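Local coordinates for protein DspB (Aggregatibacter actinomycetemcomitans, PDB 1YHT) that is a biofilm-releasing glycoside hydrolase of the beta-N-acetylhexosaminidase class, probably cleaving terminal N-acetylhexosamine residues from biofilm polysaccharide, at residues L327-E332 with K344-L349; T19-D24 with D40-S45; D147-T152 with I157-S162. One frame throughout, in Å; residues are numbered along the deposited sequence.

Contact 1 (L327-E332 with K344-L349); sequences LSIWGE and KNTKSL
Thr346 is the first residue of helix 344-349 to meet strand 327-329, and its partner is Ile329: the two side chains reach toward each other tip to tip. The Ile329 CD1 methyl lies 3.5 Å from Thr346 OG1 and 3.9 Å from Thr346 CB. With chi1 at 52°, the hydroxyl sits between the backbone N and the carbonyl carbon, from where it hydrogen-bonds to Ile342 O one turn earlier in its own helix. Phe38 of helix 32-44 touches both Ile329 and Thr346. Further along, the helix is kinked: the backbone N of Ser348 and that of Leu349 make no bond to the preceding turn. Leu349 then supplies the second point of contact. Its side chain crosses that of Leu327 at about a right angle, with Leu327 CD1 3.7 Å from Leu349 CD2, while Leu327 CD2 is 4.0 Å from Leu349 CG. The CB of Leu327 already points at the helix, and with CG anti to the backbone N (chi1 -178°) both methyls are carried to Leu349. Ala295 and Val298 of helix 287-301 also touch Leu349. The axes of strand 327-329 and helix 344-349 run nearly antiparallel (162°), 10.4 Å apart at closest approach, as expected where the last strand of a TIM barrel is covered by the helix that follows it. No hydrogen bond crosses the interface, and all four touching residues are buried. Cohesion between the segments therefore comes from van der Waals contact of aliphatic groups, including a methyl against the Thr346 hydroxyl, which is satisfied inside its own helix.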
ATOM      1  N   LEU A 327      -3.902  -1.163  10.060  1.00  7.39           N
ATOM      2  CA  LEU A 327      -2.805  -2.095  10.288  1.00  6.59           C
ATOM      3  C   LEU A 327      -2.204  -2.468   8.946  1.00  7.17           C
ATOM      4  O   LEU A 327      -2.947  -2.868   8.056  1.00  7.40           O
ATOM      5  CB  LEU A 327      -3.292  -3.393  10.910  1.00  5.98           C
ATOM      6  CG  LEU A 327      -2.251  -4.475  11.250  1.00  7.27           C
ATOM      7  CD1 LEU A 327      -1.332  -4.075  12.369  1.00  9.11           C
ATOM      8  CD2 LEU A 327      -2.947  -5.808  11.671  1.00  8.36           C
ATOM      9  N   SER A 328      -0.888  -2.448   8.853  1.00  6.13           N
ATOM     10  CA  SER A 328      -0.162  -2.924   7.687  1.00  7.05           C
ATOM     11  C   SER A 328       0.616  -4.206   8.016  1.00  7.43           C
ATOM     12  O   SER A 328       1.401  -4.236   8.952  1.00  8.33           O
ATOM     13  CB  SER A 328       0.803  -1.819   7.209  1.00  6.56           C
ATOM     14  OG  SER A 328       0.127  -0.656   6.699  1.00  8.03           O
ATOM     15  N   ILE A 329       0.380  -5.275   7.254  1.00  7.15           N
ATOM     16  CA  ILE A 329       1.093  -6.525   7.406  1.00  7.55           C
ATOM     17  C   ILE A 329       1.997  -6.683   6.210  1.00  6.32           C
ATOM     18  O   ILE A 329       1.544  -7.017   5.115  1.00  8.10           O
ATOM     19  CB  ILE A 329       0.124  -7.748   7.461  1.00  8.31           C
ATOM     20  CG1 ILE A 329      -0.948  -7.563   8.549  1.00  8.71           C
ATOM     21  CG2 ILE A 329       0.962  -9.036   7.629  1.00 10.09           C
ATOM     22  CD1 ILE A 329      -2.023  -8.705   8.648  1.00  7.74           C
ATOM     23  N   TRP A 330       3.281  -6.491   6.446  1.00  7.18           N
ATOM     24  CA  TRP A 330       4.289  -6.497   5.442  1.00  8.04           C
ATOM     25  C   TRP A 330       4.944  -7.857   5.384  1.00  9.12           C
ATOM     26  O   TRP A 330       5.128  -8.521   6.414  1.00 10.15           O
ATOM     27  CB  TRP A 330       5.337  -5.433   5.690  1.00  8.42           C
ATOM     28  CG  TRP A 330       4.816  -4.007   5.647  1.00  8.23           C
ATOM     29  CD1 TRP A 330       4.530  -3.228   6.698  1.00  7.80           C
ATOM     30  CD2 TRP A 330       4.565  -3.231   4.484  1.00  7.37           C
ATOM     31  NE1 TRP A 330       4.099  -1.991   6.275  1.00  9.42           N
ATOM     32  CE2 TRP A 330       4.106  -1.973   4.913  1.00  7.94           C
ATOM     33  CE3 TRP A 330       4.672  -3.481   3.114  1.00  7.48           C
ATOM     34  CZ2 TRP A 330       3.773  -0.963   4.029  1.00  9.55           C
ATOM     35  CZ3 TRP A 330       4.320  -2.485   2.235  1.00 10.46           C
ATOM     36  CH2 TRP A 330       3.874  -1.246   2.689  1.00  9.03           C
ATOM     37  N   GLY A 331       5.310  -8.233   4.154  1.00  9.75           N
ATOM     38  CA  GLY A 331       5.637  -9.617   3.784  1.00  9.74           C
ATOM     39  C   GLY A 331       7.086 -10.033   3.689  1.00  9.75           C
ATOM     40  O   GLY A 331       7.345 -11.221   3.494  1.00  8.54           O
ATOM     41  N   GLU A 332       8.008  -9.083   3.804  1.00 10.65           N
ATOM     42  CA  GLU A 332       9.466  -9.297   3.527  1.00 12.74           C
ATOM     43  C   GLU A 332      10.072 -10.500   4.202  1.00 11.80           C
ATOM     44  O   GLU A 332      10.983 -11.140   3.663  1.00 11.39           O
ATOM     45  CB  GLU A 332      10.388  -8.222   4.151  1.00 14.51           C
ATOM     46  CG  GLU A 332      10.240  -6.868   3.856  1.00 19.47           C
ATOM     47  CD  GLU A 332       9.273  -6.199   4.737  1.00 18.36           C
ATOM     48  OE1 GLU A 332       9.665  -5.534   5.752  1.00 17.62           O
ATOM     49  OE2 GLU A 332       8.129  -6.308   4.323  1.00 14.98           O
ATOM     50  N   LYS A 344      -4.228 -15.932  11.284  1.00 11.53           N
ATOM     51  CA  LYS A 344      -4.740 -16.281  12.621  1.00 12.52           C
ATOM     52  C   LYS A 344      -4.011 -15.528  13.729  1.00 12.48           C
ATOM     53  O   LYS A 344      -4.629 -15.090  14.691  1.00 12.35           O
ATOM     54  CB  LYS A 344      -4.702 -17.792  12.874  1.00 13.09           C
ATOM     55  CG  LYS A 344      -3.322 -18.385  12.902  1.00 17.81           C
ATOM     56  CD  LYS A 344      -3.325 -19.942  13.291  1.00 24.21           C
ATOM     57  CE  LYS A 344      -3.658 -20.897  12.119  1.00 28.67           C
ATOM     58  NZ  LYS A 344      -2.423 -21.459  11.326  1.00 30.79           N
ATOM     59  N   ASN A 345      -2.698 -15.356  13.570  1.00 12.38           N
ATOM     60  CA  ASN A 345      -1.904 -14.677  14.602  1.00 12.99           C
ATOM     61  C   ASN A 345      -2.024 -13.154  14.643  1.00 12.35           C
ATOM     62  O   ASN A 345      -1.684 -12.545  15.672  1.00 12.78           O
ATOM     63  CB  ASN A 345      -0.459 -15.123  14.553  1.00 11.49           C
ATOM     64  CG  ASN A 345      -0.269 -16.509  15.174  1.00 15.72           C
ATOM     65  OD1 ASN A 345      -0.173 -16.633  16.401  1.00 21.04           O
ATOM     66  ND2 ASN A 345      -0.238 -17.551  14.335  1.00 11.00           N
ATOM     67  N   THR A 346      -2.453 -12.536  13.543  1.00 11.52           N
ATOM     68  CA  THR A 346      -2.581 -11.060  13.504  1.00 10.65           C
ATOM     69  C   THR A 346      -4.002 -10.593  13.776  1.00 10.55           C
ATOM     70  O   THR A 346      -4.266  -9.405  13.825  1.00 10.59           O
ATOM     71  CB  THR A 346      -2.098 -10.463  12.140  1.00 11.04           C
ATOM     72  OG1 THR A 346      -2.739 -11.126  11.051  1.00  9.24           O
ATOM     73  CG2 THR A 346      -0.574 -10.655  12.002  1.00  9.09           C
ATOM     74  N   LYS A 347      -4.923 -11.528  13.960  1.00 11.18           N
ATOM     75  CA  LYS A 347      -6.328 -11.199  14.169  1.00 11.85           C
ATOM     76  C   LYS A 347      -6.547 -10.266  15.360  1.00 11.58           C
ATOM     77  O   LYS A 347      -7.256  -9.294  15.259  1.00 10.43           O
ATOM     78  CB  LYS A 347      -7.134 -12.498  14.367  1.00 12.47           C
ATOM     79  CG  LYS A 347      -8.609 -12.450  14.094  1.00 14.81           C
ATOM     80  CD  LYS A 347      -9.184 -13.899  14.089  1.00 17.50           C
ATOM     81  CE  LYS A 347     -10.324 -14.200  13.025  1.00 22.80           C
ATOM     82  NZ  LYS A 347      -9.995 -14.941  11.661  1.00 17.40           N
ATOM     83  N   SER A 348      -5.982 -10.614  16.510  1.00 10.78           N
ATOM     84  CA  SER A 348      -6.142  -9.786  17.698  1.00 11.53           C
ATOM     85  C   SER A 348      -5.653  -8.354  17.447  1.00 11.11           C
ATOM     86  O   SER A 348      -6.262  -7.399  17.874  1.00 10.88           O
ATOM     87  CB  SER A 348      -5.376 -10.411  18.872  1.00 11.74           C
ATOM     88  OG  SER A 348      -6.014 -11.643  19.245  1.00 13.94           O
ATOM     89  N   LEU A 349      -4.544  -8.226  16.716  1.00 11.58           N
ATOM     90  CA  LEU A 349      -3.932  -6.939  16.494  1.00 11.40           C
ATOM     91  C   LEU A 349      -4.782  -6.133  15.532  1.00 11.17           C
ATOM     92  O   LEU A 349      -4.977  -4.922  15.697  1.00 11.80           O
ATOM     93  CB  LEU A 349      -2.509  -7.159  15.992  1.00 11.56           C
ATOM     94  CG  LEU A 349      -1.730  -5.938  15.496  1.00 10.65           C
ATOM     95  CD1 LEU A 349      -1.615  -4.860  16.548  1.00 12.69           C
ATOM     96  CD2 LEU A 349      -0.334  -6.389  15.021  1.00 10.23           C
TER

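Contact 2 (T19-D24 with D40-S45); sequences TGLMLD and DTISLS
Leu21 and Ile42 carry this contact, each with its CB directed at the opposite segment. Ile42 extends farther across: its CG1 is anti to the carbonyl carbon (chi1 -64°), and the nearly straight chain beyond brings the terminal CD1 methyl to 3.8 Å from Leu21 CB. The methyl thus abuts the base of the leucine rather than its branched end. The other branch of the isoleucine, CG2, turns to the strand backbone, lying 4.3 Å from Gly20 CA and 4.4 Å from Thr19 O. One side chain therefore straddles three successive strand residues. The backbones come close here, with the CA atoms of Gly20 and Ile42 only 6.0 Å apart and no glycine side chain intervening. Within segment 40-45, Thr41 O accepts two hydrogen bonds, from Ser45 N at 2.9 Å and from Ser45 OG at 2.7 Å, the donors approaching from opposite faces of its carbonyl plane. The axes of strand 19-24 and helix 40-44 run at 166° to each other, 8.6 Å apart, which suits the first half of a beta-alpha-beta crossover in a TIM barrel. Strand 49-53 completes that unit and pairs in parallel with strand 18-24, whose other neighbour is strand 324-329. Ile42 also packs on Ile109, Leu21 on Phe38 and Leu50, and helix 339-358 touches Thr19, Thr41 and Ser45.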
ATOM      1  N   THR A  19     -11.219   2.648   8.243  1.00 12.36           N
ATOM      2  CA  THR A  19     -10.278   1.798   8.940  1.00 12.54           C
ATOM      3  C   THR A  19     -10.259   0.407   8.343  1.00 12.32           C
ATOM      4  O   THR A  19     -11.285  -0.086   7.828  1.00 11.81           O
ATOM      5  CB  THR A  19     -10.614   1.741  10.457  1.00 13.90           C
ATOM      6  OG1 THR A  19      -9.475   1.259  11.182  1.00 17.81           O
ATOM      7  CG2 THR A  19     -11.795   0.834  10.698  1.00 14.26           C
ATOM      8  N   GLY A  20      -9.089  -0.205   8.388  1.00 10.55           N
ATOM      9  CA  GLY A  20      -8.901  -1.535   7.815  1.00  9.68           C
ATOM     10  C   GLY A  20      -7.501  -2.048   7.845  1.00  8.12           C
ATOM     11  O   GLY A  20      -6.722  -1.740   8.759  1.00  7.78           O
ATOM     12  N   LEU A  21      -7.191  -2.828   6.816  1.00  7.65           N
ATOM     13  CA  LEU A  21      -5.962  -3.570   6.697  1.00  6.63           C
ATOM     14  C   LEU A  21      -5.280  -3.187   5.404  1.00  6.55           C
ATOM     15  O   LEU A  21      -5.915  -3.103   4.337  1.00  3.92           O
ATOM     16  CB  LEU A  21      -6.250  -5.064   6.644  1.00  7.17           C
ATOM     17  CG  LEU A  21      -5.127  -6.031   6.370  1.00  5.24           C
ATOM     18  CD1 LEU A  21      -4.122  -5.997   7.452  1.00  7.43           C
ATOM     19  CD2 LEU A  21      -5.712  -7.398   6.210  1.00  7.91           C
ATOM     20  N   MET A  22      -3.975  -2.986   5.496  1.00  5.85           N
ATOM     21  CA  MET A  22      -3.150  -3.014   4.299  1.00  6.85           C
ATOM     22  C   MET A  22      -2.443  -4.353   4.265  1.00  6.42           C
ATOM     23  O   MET A  22      -1.670  -4.720   5.191  1.00  6.40           O
ATOM     24  CB  MET A  22      -2.139  -1.878   4.348  1.00  7.54           C
ATOM     25  CG  MET A  22      -1.461  -1.621   3.080  1.00 11.14           C
ATOM     26  SD  MET A  22       0.045  -2.463   2.622  1.00 18.94           S
ATOM     27  CE  MET A  22       0.863  -3.298   3.963  1.00 13.56           C
ATOM     28  N   LEU A  23      -2.656  -5.084   3.191  1.00  5.77           N
ATOM     29  CA  LEU A  23      -2.105  -6.424   3.104  1.00  6.40           C
ATOM     30  C   LEU A  23      -1.136  -6.426   1.949  1.00  6.81           C
ATOM     31  O   LEU A  23      -1.521  -6.124   0.794  1.00  5.04           O
ATOM     32  CB  LEU A  23      -3.209  -7.477   2.860  1.00  5.50           C
ATOM     33  CG  LEU A  23      -2.700  -8.938   2.944  1.00  7.25           C
ATOM     34  CD1 LEU A  23      -2.210  -9.369   4.320  1.00  7.03           C
ATOM     35  CD2 LEU A  23      -3.747  -9.878   2.475  1.00  9.63           C
ATOM     36  N   ASP A  24       0.116  -6.762   2.263  1.00  7.64           N
ATOM     37  CA  ASP A  24       1.177  -6.844   1.262  1.00  7.61           C
ATOM     38  C   ASP A  24       1.194  -8.269   0.736  1.00  7.94           C
ATOM     39  O   ASP A  24       1.709  -9.181   1.365  1.00  7.41           O
ATOM     40  CB  ASP A  24       2.509  -6.425   1.871  1.00  7.32           C
ATOM     41  CG  ASP A  24       3.718  -6.810   1.034  1.00  7.24           C
ATOM     42  OD1 ASP A  24       3.615  -7.123  -0.183  1.00  7.58           O
ATOM     43  OD2 ASP A  24       4.829  -6.769   1.620  1.00  8.63           O
ATOM     44  N   ASP A  40     -13.322 -10.973   6.860  1.00  8.02           N
ATOM     45  CA  ASP A  40     -14.243 -11.290   7.976  1.00  8.19           C
ATOM     46  C   ASP A  40     -13.843 -10.514   9.207  1.00  8.28           C
ATOM     47  O   ASP A  40     -14.679  -9.847   9.827  1.00 10.50           O
ATOM     48  CB  ASP A  40     -14.223 -12.764   8.267  1.00  7.97           C
ATOM     49  CG  ASP A  40     -14.814 -13.595   7.134  1.00  8.70           C
ATOM     50  OD1 ASP A  40     -15.704 -13.133   6.394  1.00  8.44           O
ATOM     51  OD2 ASP A  40     -14.377 -14.750   6.990  1.00 10.19           O
ATOM     52  N   THR A  41     -12.566 -10.522   9.528  1.00  8.33           N
ATOM     53  CA  THR A  41     -12.064  -9.766  10.689  1.00  9.28           C
ATOM     54  C   THR A  41     -12.339  -8.265  10.549  1.00  9.03           C
ATOM     55  O   THR A  41     -12.833  -7.640  11.488  1.00  9.16           O
ATOM     56  CB  THR A  41     -10.568 -10.012  10.910  1.00  9.17           C
ATOM     57  OG1 THR A  41     -10.372 -11.388  11.084  1.00  7.95           O
ATOM     58  CG2 THR A  41     -10.026  -9.303  12.142  1.00 11.05           C
ATOM     59  N   ILE A  42     -12.053  -7.704   9.364  1.00  8.87           N
ATOM     60  CA  ILE A  42     -12.249  -6.286   9.137  1.00  8.55           C
ATOM     61  C   ILE A  42     -13.741  -5.966   9.391  1.00  8.99           C
ATOM     62  O   ILE A  42     -14.089  -5.009  10.110  1.00  7.70           O
ATOM     63  CB  ILE A  42     -11.798  -5.844   7.703  1.00  8.38           C
ATOM     64  CG1 ILE A  42     -10.280  -6.046   7.518  1.00  8.23           C
ATOM     65  CG2 ILE A  42     -12.105  -4.352   7.464  1.00  8.24           C
ATOM     66  CD1 ILE A  42      -9.840  -6.106   6.084  1.00  7.66           C
ATOM     67  N   SER A  43     -14.601  -6.774   8.774  1.00  9.60           N
ATOM     68  CA  SER A  43     -16.037  -6.564   8.781  1.00 10.78           C
ATOM     69  C   SER A  43     -16.626  -6.690  10.173  1.00 11.14           C
ATOM     70  O   SER A  43     -17.367  -5.808  10.617  1.00  9.68           O
ATOM     71  CB  SER A  43     -16.706  -7.592   7.879  1.00 10.81           C
ATOM     72  OG  SER A  43     -18.109  -7.440   7.936  1.00 12.51           O
ATOM     73  N   LEU A  44     -16.317  -7.813  10.839  1.00 11.48           N
ATOM     74  CA  LEU A  44     -16.803  -8.074  12.183  1.00 12.21           C
ATOM     75  C   LEU A  44     -16.271  -7.101  13.220  1.00 13.45           C
ATOM     76  O   LEU A  44     -16.909  -6.900  14.268  1.00 11.38           O
ATOM     77  CB  LEU A  44     -16.407  -9.488  12.619  1.00 12.90           C
ATOM     78  CG  LEU A  44     -17.097 -10.600  11.802  1.00 14.99           C
ATOM     79  CD1 LEU A  44     -16.392 -11.934  12.020  1.00 16.14           C
ATOM     80  CD2 LEU A  44     -18.592 -10.695  12.127  1.00 17.78           C
ATOM     81  N   SER A  45     -15.097  -6.515  12.976  1.00 12.57           N
ATOM     82  CA  SER A  45     -14.556  -5.527  13.931  1.00 13.26           C
ATOM     83  C   SER A  45     -15.131  -4.126  13.701  1.00 13.83           C
ATOM     84  O   SER A  45     -14.844  -3.212  14.488  1.00 14.73           O
ATOM     85  CB  SER A  45     -13.038  -5.467  13.810  1.00 13.22           C
ATOM     86  OG  SER A  45     -12.472  -6.758  14.000  1.00 12.52           O
TER

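Contact 3 (D147-T152 with I157-S162); sequences DEIDIT and ITFMQS
An Asx turn at Asp150 shapes the loop that packs against helix 154-171, with Ile149 and Ile151 on either side of the aspartate making the contact. Asp150 OD1 accepts from Thr152 N at 3.0 Å, with an N-H...O angle of 150° and the donor 42° out of the carboxylate plane. Thr152 OG1 lies on the syn side of the same oxygen and on the same face of the carboxylate, but its 2.5 Å distance from Asp150 OD1 is unusually short, and this second bond is best treated with caution. Beside the turn, the Ile157 CD1 methyl comes to 3.7 Å from Ile151 O; this is a van der Waals contact of a methyl with a peptide oxygen. It arises because Ile157 CG1 is anti to the carbonyl carbon (chi1 -61°), which carries the tip of the side chain toward the loop. In the TIM-barrel fold, helix 154-171 lies along the chain between strands 110-117 and 177-181, and the 147-152 loop leads into it from helix 134-140. Deeper in the interface, Ile149 touches two helix residues, both loosely. Its CD1 meets Phe159 CD2 obliquely at 4.5 Å, and its CG1 is equally far from Met160 CG. Leu140 of helix 134-140 packs against both Ile149 and Phe159, and the Phe159 side chain also touches Val128 and Arg132 of helix 122-132. Tyr198 of helix 192-208 touches both Ile151 and Met160.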
ATOM      1  N   ASP A 147      15.934   1.964 -10.639  1.00 19.07           N
ATOM      2  CA  ASP A 147      14.832   1.298  -9.944  1.00 17.85           C
ATOM      3  C   ASP A 147      13.536   2.121  -9.958  1.00 16.80           C
ATOM      4  O   ASP A 147      12.614   1.884  -9.149  1.00 15.75           O
ATOM      5  CB  ASP A 147      15.254   0.933  -8.512  1.00 17.34           C
ATOM      6  CG  ASP A 147      15.667   2.144  -7.677  1.00 17.31           C
ATOM      7  OD1 ASP A 147      15.913   3.240  -8.230  1.00 16.81           O
ATOM      8  OD2 ASP A 147      15.768   1.974  -6.447  1.00 20.44           O
ATOM      9  N   GLU A 148      13.458   3.102 -10.864  1.00 15.07           N
ATOM     10  CA  GLU A 148      12.261   3.929 -10.933  1.00 13.29           C
ATOM     11  C   GLU A 148      11.821   4.239 -12.359  1.00 12.83           C
ATOM     12  O   GLU A 148      12.641   4.416 -13.268  1.00 11.58           O
ATOM     13  CB  GLU A 148      12.458   5.212 -10.150  1.00 12.68           C
ATOM     14  CG  GLU A 148      12.794   5.018  -8.680  1.00 12.04           C
ATOM     15  CD  GLU A 148      12.846   6.334  -7.928  1.00 13.12           C
ATOM     16  OE1 GLU A 148      12.506   7.371  -8.515  1.00 14.31           O
ATOM     17  OE2 GLU A 148      13.184   6.341  -6.736  1.00 10.70           O
ATOM     18  N   ILE A 149      10.507   4.339 -12.518  1.00 11.36           N
ATOM     19  CA  ILE A 149       9.914   4.842 -13.735  1.00 11.76           C
ATOM     20  C   ILE A 149      10.330   6.300 -13.897  1.00 10.91           C
ATOM     21  O   ILE A 149      10.555   7.016 -12.880  1.00  8.53           O
ATOM     22  CB  ILE A 149       8.347   4.702 -13.685  1.00 12.56           C
ATOM     23  CG1 ILE A 149       7.738   4.702 -15.098  1.00 16.96           C
ATOM     24  CG2 ILE A 149       7.742   5.807 -12.884  1.00 11.62           C
ATOM     25  CD1 ILE A 149       7.696   3.379 -15.740  1.00 20.86           C
ATOM     26  N   ASP A 150      10.428   6.760 -15.149  1.00  9.30           N
ATOM     27  CA  ASP A 150      10.740   8.172 -15.396  1.00  9.18           C
ATOM     28  C   ASP A 150       9.521   9.051 -15.275  1.00  9.96           C
ATOM     29  O   ASP A 150       8.730   9.161 -16.220  1.00  9.36           O
ATOM     30  CB  ASP A 150      11.329   8.359 -16.789  1.00 10.34           C
ATOM     31  CG  ASP A 150      11.889   9.745 -17.007  1.00 11.68           C
ATOM     32  OD1 ASP A 150      11.617  10.701 -16.212  1.00 10.90           O
ATOM     33  OD2 ASP A 150      12.556   9.870 -18.038  1.00 11.97           O
ATOM     34  N   ILE A 151       9.392   9.720 -14.134  1.00  9.32           N
ATOM     35  CA  ILE A 151       8.165  10.523 -13.855  1.00 10.87           C
ATOM     36  C   ILE A 151       8.034  11.798 -14.728  1.00 11.27           C
ATOM     37  O   ILE A 151       6.961  12.479 -14.769  1.00 12.31           O
ATOM     38  CB  ILE A 151       8.099  10.881 -12.359  1.00 10.43           C
ATOM     39  CG1 ILE A 151       9.359  11.654 -11.926  1.00  9.90           C
ATOM     40  CG2 ILE A 151       7.922   9.601 -11.480  1.00  9.99           C
ATOM     41  CD1 ILE A 151       9.260  12.209 -10.513  1.00 13.49           C
ATOM     42  N   THR A 152       9.096  12.094 -15.465  1.00 12.44           N
ATOM     43  CA  THR A 152       9.146  13.240 -16.388  1.00 13.38           C
ATOM     44  C   THR A 152       8.787  12.875 -17.825  1.00 13.26           C
ATOM     45  O   THR A 152       8.555  13.759 -18.654  1.00 15.15           O
ATOM     46  CB  THR A 152      10.550  13.892 -16.390  1.00 13.93           C
ATOM     47  OG1 THR A 152      11.516  13.059 -17.057  1.00 15.59           O
ATOM     48  CG2 THR A 152      11.013  14.129 -14.953  1.00 16.06           C
ATOM     49  N   ILE A 157       4.265   8.117 -18.227  1.00  9.20           N
ATOM     50  CA  ILE A 157       2.973   8.447 -17.629  1.00  9.10           C
ATOM     51  C   ILE A 157       1.815   7.747 -18.355  1.00  8.09           C
ATOM     52  O   ILE A 157       0.941   7.154 -17.720  1.00  8.08           O
ATOM     53  CB  ILE A 157       2.752   9.958 -17.597  1.00  8.86           C
ATOM     54  CG1 ILE A 157       3.857  10.578 -16.756  1.00 11.32           C
ATOM     55  CG2 ILE A 157       1.367  10.310 -17.026  1.00  8.58           C
ATOM     56  CD1 ILE A 157       3.979  12.127 -16.902  1.00 12.79           C
ATOM     57  N   THR A 158       1.838   7.783 -19.677  1.00  8.76           N
ATOM     58  CA  THR A 158       0.870   7.056 -20.488  1.00  7.97           C
ATOM     59  C   THR A 158       0.874   5.550 -20.143  1.00  7.69           C
ATOM     60  O   THR A 158      -0.153   4.952 -19.963  1.00  7.20           O
ATOM     61  CB  THR A 158       1.153   7.282 -21.982  1.00  7.93           C
ATOM     62  OG1 THR A 158       0.968   8.681 -22.302  1.00  9.88           O
ATOM     63  CG2 THR A 158       0.159   6.463 -22.878  1.00  7.72           C
ATOM     64  N   PHE A 159       2.049   4.944 -20.091  1.00  8.10           N
ATOM     65  CA  PHE A 159       2.164   3.543 -19.712  1.00  7.72           C
ATOM     66  C   PHE A 159       1.535   3.228 -18.344  1.00  8.35           C
ATOM     67  O   PHE A 159       0.734   2.279 -18.222  1.00  7.92           O
ATOM     68  CB  PHE A 159       3.618   3.080 -19.701  1.00  8.24           C
ATOM     69  CG  PHE A 159       3.776   1.740 -19.091  1.00  8.12           C
ATOM     70  CD1 PHE A 159       3.456   0.607 -19.823  1.00 12.25           C
ATOM     71  CD2 PHE A 159       4.136   1.606 -17.753  1.00  9.88           C
ATOM     72  CE1 PHE A 159       3.541  -0.681 -19.241  1.00 12.38           C
ATOM     73  CE2 PHE A 159       4.194   0.350 -17.164  1.00 11.91           C
ATOM     74  CZ  PHE A 159       3.909  -0.806 -17.924  1.00 12.00           C
ATOM     75  N   MET A 160       1.902   4.024 -17.337  1.00  7.49           N
ATOM     76  CA  MET A 160       1.387   3.903 -15.976  1.00  7.97           C
ATOM     77  C   MET A 160      -0.124   3.966 -15.978  1.00  7.47           C
ATOM     78  O   MET A 160      -0.758   3.142 -15.336  1.00  7.72           O
ATOM     79  CB  MET A 160       1.922   4.994 -15.032  1.00  8.22           C
ATOM     80  CG  MET A 160       3.311   4.738 -14.555  1.00 11.90           C
ATOM     81  SD  MET A 160       3.582   3.108 -13.847  1.00 16.39           S
ATOM     82  CE  MET A 160       2.434   3.041 -12.509  1.00 14.68           C
ATOM     83  N   GLN A 161      -0.652   4.938 -16.706  1.00  6.11           N
ATOM     84  CA  GLN A 161      -2.064   5.141 -16.781  1.00  6.18           C
ATOM     85  C   GLN A 161      -2.785   3.983 -17.496  1.00  5.94           C
ATOM     86  O   GLN A 161      -3.838   3.613 -17.086  1.00  6.33           O
ATOM     87  CB  GLN A 161      -2.346   6.467 -17.451  1.00  6.13           C
ATOM     88  CG  GLN A 161      -2.085   7.643 -16.468  1.00  6.80           C
ATOM     89  CD  GLN A 161      -2.323   8.992 -17.130  1.00  9.08           C
ATOM     90  OE1 GLN A 161      -2.545   9.064 -18.341  1.00  7.62           O
ATOM     91  NE2 GLN A 161      -2.280  10.062 -16.332  1.00  6.51           N
ATOM     92  N   SER A 162      -2.195   3.420 -18.541  1.00  5.97           N
ATOM     93  CA  SER A 162      -2.747   2.214 -19.176  1.00  6.13           C
ATOM     94  C   SER A 162      -2.847   1.032 -18.193  1.00  5.98           C
ATOM     95  O   SER A 162      -3.849   0.345 -18.211  1.00  5.77           O
ATOM     96  CB  SER A 162      -1.986   1.830 -20.444  1.00  6.80           C
ATOM     97  OG  SER A 162      -0.779   1.173 -20.119  1.00  8.04           O
TER

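How the contacts relate
Contacts 2, 3 and 1 follow one another along the chain in that order, each closing before the next opens. Contacts 1 and 2 adjoin, their centres 10 Å apart, because strands 18-24 and 324-329 are parallel neighbours: Leu327 O lies 2.8 Å from Met22 N, a probable hydrogen bond. Since these are the first and last strands of the barrel, their pairing closes it, and each contact lays a helix over one side of that seam; Lys347 and Thr41 touch between the two helices. Contact 3 sits on the opposite side of the chain's centre, about 31 Å from both others between centres, and belongs to a separate part of the helical layer.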